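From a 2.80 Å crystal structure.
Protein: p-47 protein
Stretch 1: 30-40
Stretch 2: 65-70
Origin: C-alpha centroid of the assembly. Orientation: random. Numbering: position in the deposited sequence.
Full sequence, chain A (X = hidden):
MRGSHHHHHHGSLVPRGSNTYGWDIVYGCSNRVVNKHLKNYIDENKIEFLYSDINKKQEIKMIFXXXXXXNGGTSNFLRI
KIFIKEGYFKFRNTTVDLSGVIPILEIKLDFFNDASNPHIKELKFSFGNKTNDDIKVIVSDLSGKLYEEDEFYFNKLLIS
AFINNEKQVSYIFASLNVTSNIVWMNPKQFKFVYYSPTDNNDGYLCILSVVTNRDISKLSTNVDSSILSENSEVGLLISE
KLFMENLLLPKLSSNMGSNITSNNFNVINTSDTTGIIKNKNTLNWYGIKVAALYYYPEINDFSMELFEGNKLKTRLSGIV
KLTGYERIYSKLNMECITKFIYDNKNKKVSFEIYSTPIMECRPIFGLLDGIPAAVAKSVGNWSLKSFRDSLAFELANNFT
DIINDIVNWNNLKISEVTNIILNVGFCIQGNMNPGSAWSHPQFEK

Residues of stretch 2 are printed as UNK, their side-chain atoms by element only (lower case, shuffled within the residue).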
# COMPACT_ATOMS: atom_id res chain seq x y z
N SER A 30 1.65 -5.29 12.19
CA SER A 30 1.21 -6.13 13.30
C SER A 30 1.50 -5.45 14.63
O SER A 30 2.60 -4.93 14.84
CB SER A 30 1.92 -7.49 13.25
OG SER A 30 1.60 -8.32 14.35
N ASN A 31 0.52 -5.47 15.53
CA ASN A 31 0.78 -4.98 16.88
C ASN A 31 1.80 -5.90 17.54
O ASN A 31 2.62 -5.45 18.34
CB ASN A 31 -0.51 -4.89 17.72
CG ASN A 31 -0.98 -6.23 18.23
OD1 ASN A 31 -0.89 -7.25 17.53
ND2 ASN A 31 -1.48 -6.25 19.46
N ARG A 32 1.76 -7.19 17.18
CA ARG A 32 2.70 -8.16 17.73
C ARG A 32 4.13 -7.70 17.45
O ARG A 32 5.04 -7.97 18.24
CB ARG A 32 2.44 -9.57 17.18
CG ARG A 32 1.03 -10.14 17.45
CD ARG A 32 1.00 -11.68 17.48
NE ARG A 32 1.52 -12.29 16.25
CZ ARG A 32 0.77 -12.67 15.21
NH1 ARG A 32 -0.55 -12.52 15.25
NH2 ARG A 32 1.35 -13.21 14.14
N VAL A 33 4.30 -6.97 16.35
CA VAL A 33 5.60 -6.44 15.94
C VAL A 33 6.04 -5.22 16.74
O VAL A 33 7.11 -5.23 17.36
CB VAL A 33 5.58 -6.08 14.44
CG1 VAL A 33 6.82 -5.28 14.04
CG2 VAL A 33 5.46 -7.35 13.61
N VAL A 34 5.23 -4.17 16.71
CA VAL A 34 5.59 -2.93 17.38
C VAL A 34 5.67 -3.08 18.91
O VAL A 34 6.56 -2.49 19.53
CB VAL A 34 4.60 -1.82 17.03
CG1 VAL A 34 3.20 -2.36 17.11
CG2 VAL A 34 4.79 -0.60 17.94
N ASN A 35 4.78 -3.88 19.50
CA ASN A 35 4.79 -4.12 20.95
C ASN A 35 6.17 -4.48 21.45
O ASN A 35 6.58 -4.08 22.55
CB ASN A 35 3.82 -5.24 21.34
CG ASN A 35 2.40 -4.76 21.52
OD1 ASN A 35 2.14 -3.57 21.77
ND2 ASN A 35 1.45 -5.69 21.39
N LYS A 36 6.88 -5.26 20.63
CA LYS A 36 8.19 -5.78 20.97
C LYS A 36 9.29 -4.71 20.87
O LYS A 36 10.19 -4.66 21.72
CB LYS A 36 8.51 -6.98 20.07
CG LYS A 36 7.52 -8.15 20.26
CD LYS A 36 7.95 -9.40 19.48
CE LYS A 36 7.05 -10.60 19.79
NZ LYS A 36 7.45 -11.81 19.02
N HIS A 37 9.22 -3.86 19.85
CA HIS A 37 10.15 -2.74 19.76
C HIS A 37 9.80 -1.67 20.79
O HIS A 37 10.64 -0.86 21.19
CB HIS A 37 10.15 -2.15 18.35
CG HIS A 37 10.94 -2.97 17.38
ND1 HIS A 37 10.40 -3.45 16.20
CD2 HIS A 37 12.21 -3.43 17.43
CE1 HIS A 37 11.31 -4.16 15.56
NE2 HIS A 37 12.42 -4.16 16.29
N LEU A 38 8.54 -1.69 21.21
CA LEU A 38 8.10 -0.81 22.28
C LEU A 38 8.73 -1.27 23.59
O LEU A 38 9.20 -0.45 24.38
CB LEU A 38 6.58 -0.81 22.37
CG LEU A 38 6.01 0.33 23.20
CD1 LEU A 38 6.82 1.60 22.94
CD2 LEU A 38 4.53 0.55 22.89
N LYS A 39 8.75 -2.59 23.80
CA LYS A 39 9.20 -3.15 25.07
C LYS A 39 10.66 -2.81 25.37
O LYS A 39 10.98 -2.42 26.50
CB LYS A 39 9.01 -4.67 25.10
CG LYS A 39 9.69 -5.34 26.31
CD LYS A 39 9.73 -6.87 26.26
CE LYS A 39 8.47 -7.51 26.87
NZ LYS A 39 8.20 -7.10 28.30
N ASN A 40 11.54 -2.96 24.39
CA ASN A 40 12.96 -2.71 24.64
C ASN A 40 13.33 -1.25 24.39
O ASN A 40 14.48 -0.85 24.59
CB ASN A 40 13.84 -3.64 23.80
CG ASN A 40 13.68 -3.42 22.33
OD1 ASN A 40 12.62 -3.01 21.88
ND2 ASN A 40 14.74 -3.69 21.58
N UNK A 65 7.24 -1.13 33.79
CA UNK A 65 7.68 -2.47 33.39
C UNK A 65 7.55 -2.68 31.87
O UNK A 65 8.52 -3.04 31.20
c UNK A 65 7.33 -4.94 33.91
o UNK A 65 6.50 -5.79 33.52
o UNK A 65 8.54 -5.20 34.11
c UNK A 65 6.85 -3.52 34.16
N UNK A 66 6.36 -2.44 31.34
CA UNK A 66 6.07 -2.66 29.93
C UNK A 66 4.81 -1.91 29.49
O UNK A 66 3.92 -1.65 30.32
o UNK A 66 6.59 -3.85 27.38
c UNK A 66 5.90 -4.16 29.65
n UNK A 66 5.06 -5.45 27.78
c UNK A 66 5.88 -4.48 28.17
N UNK A 67 4.74 -1.53 28.21
CA UNK A 67 3.48 -1.08 27.62
C UNK A 67 3.11 -2.04 26.49
O UNK A 67 3.98 -2.59 25.80
c UNK A 67 3.85 2.83 27.87
c UNK A 67 3.54 0.35 27.07
n UNK A 67 4.58 2.43 29.95
c UNK A 67 4.29 3.44 29.06
c UNK A 67 4.00 5.58 28.15
c UNK A 67 3.90 1.41 28.07
c UNK A 67 4.36 4.81 29.22
c UNK A 67 3.49 3.65 26.80
c UNK A 67 3.57 5.02 26.96
c UNK A 67 4.35 1.22 29.34
N UNK A 68 1.81 -2.24 26.30
CA UNK A 68 1.34 -3.27 25.39
C UNK A 68 0.07 -2.81 24.70
O UNK A 68 -0.98 -2.65 25.34
o UNK A 68 -0.76 -7.59 25.97
c UNK A 68 1.10 -4.58 26.15
c UNK A 68 0.29 -6.96 26.18
o UNK A 68 1.11 -7.27 27.08
c UNK A 68 0.59 -5.74 25.32
N UNK A 69 0.18 -2.57 23.41
CA UNK A 69 -0.94 -2.11 22.60
C UNK A 69 -1.96 -3.24 22.48
O UNK A 69 -1.57 -4.41 22.33
c UNK A 69 -1.53 -0.88 20.48
c UNK A 69 -0.45 -1.64 21.22
c UNK A 69 1.56 -0.54 20.14
c UNK A 69 0.81 -0.79 21.41
N UNK A 70 -3.25 -2.91 22.57
CA UNK A 70 -4.30 -3.92 22.49
C UNK A 70 -5.46 -3.43 21.64
O UNK A 70 -5.49 -2.27 21.20
c UNK A 70 -3.74 -4.75 24.87
c UNK A 70 -6.58 -3.74 25.74
c UNK A 70 -4.86 -4.35 23.91
c UNK A 70 -5.77 -3.27 24.52

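Position 65 carries four side-chain atoms: two carbons, the second bearing two oxygens. This is a short carboxylate. It lies where the chain turns a corner, and no atom of it comes within 4.5 Å of the helix of stretch 1. The residue is Asp65.

Position 66 also has four side-chain atoms, but here the second carbon carries one oxygen and one nitrogen. That is a carboxamide. The CA-to-CB bond points sideways, yet the end of the side chain comes nearer to the helix. Its oxygen lies 3.4 Å from Lys39 CB. The residue is Asn66, and its CA is 5.8 Å from Lys39 CA.

Position 67 has ten side-chain atoms: one carbon, then fused five- and six-membered rings holding eight carbons and one nitrogen. Only an indole fits. The end of the side chain leads away from the helix, so the contact falls at its base, where CB is 4.3 Å from Leu38 CD2. The residue is Trp67.

Position 68 has a run of three carbons, the third carrying two oxygens. This is a carboxylate one carbon longer than that of Asp65. Its CA-to-CB bond points away from the helix, although its CA is 5.7 Å from Asn35 CA. The second side-chain carbon is 4.0 Å from Asn35 ND2. The residue is Glu68.

Position 69 has four carbons, forked at the first, with one arm two carbons long. CA-to-CB points toward the helix. The end of the long arm is 3.9 Å from Val34 CG1 and 4.2 Å from Leu38 CD2. The branching identifies Ile69, and those distances belong to its CD1.

Position 70 repeats the pattern of four carbons forked at the first, again with a two-carbon arm. Its CA-to-CB bond points away from the helix, and no atom of it lies within 4.5 Å of stretch 1. The residue is Ile70.

The strand runs nearly antiparallel to the helix, at 165°, with the axes 7.7 Å apart at closest approach. Ile69 is the centre of the contact and has the largest covered area. Its side chain packs on Val34 and Leu38, while its backbone N and O both bond to the side-chain amide of Asn35. Ile69 N donates to Asn35 OD1 at 2.7 Å, and Asn35 ND2 donates to Ile69 O at 3.4 Å, a weak bond. Asn35 thus reads both polar backbone atoms of one strand residue. Leu38 extends the apolar patch to Trp67, and Lys39 meets Asn66 farther along the helix.

Stretch 2 (65-70) DNWEII
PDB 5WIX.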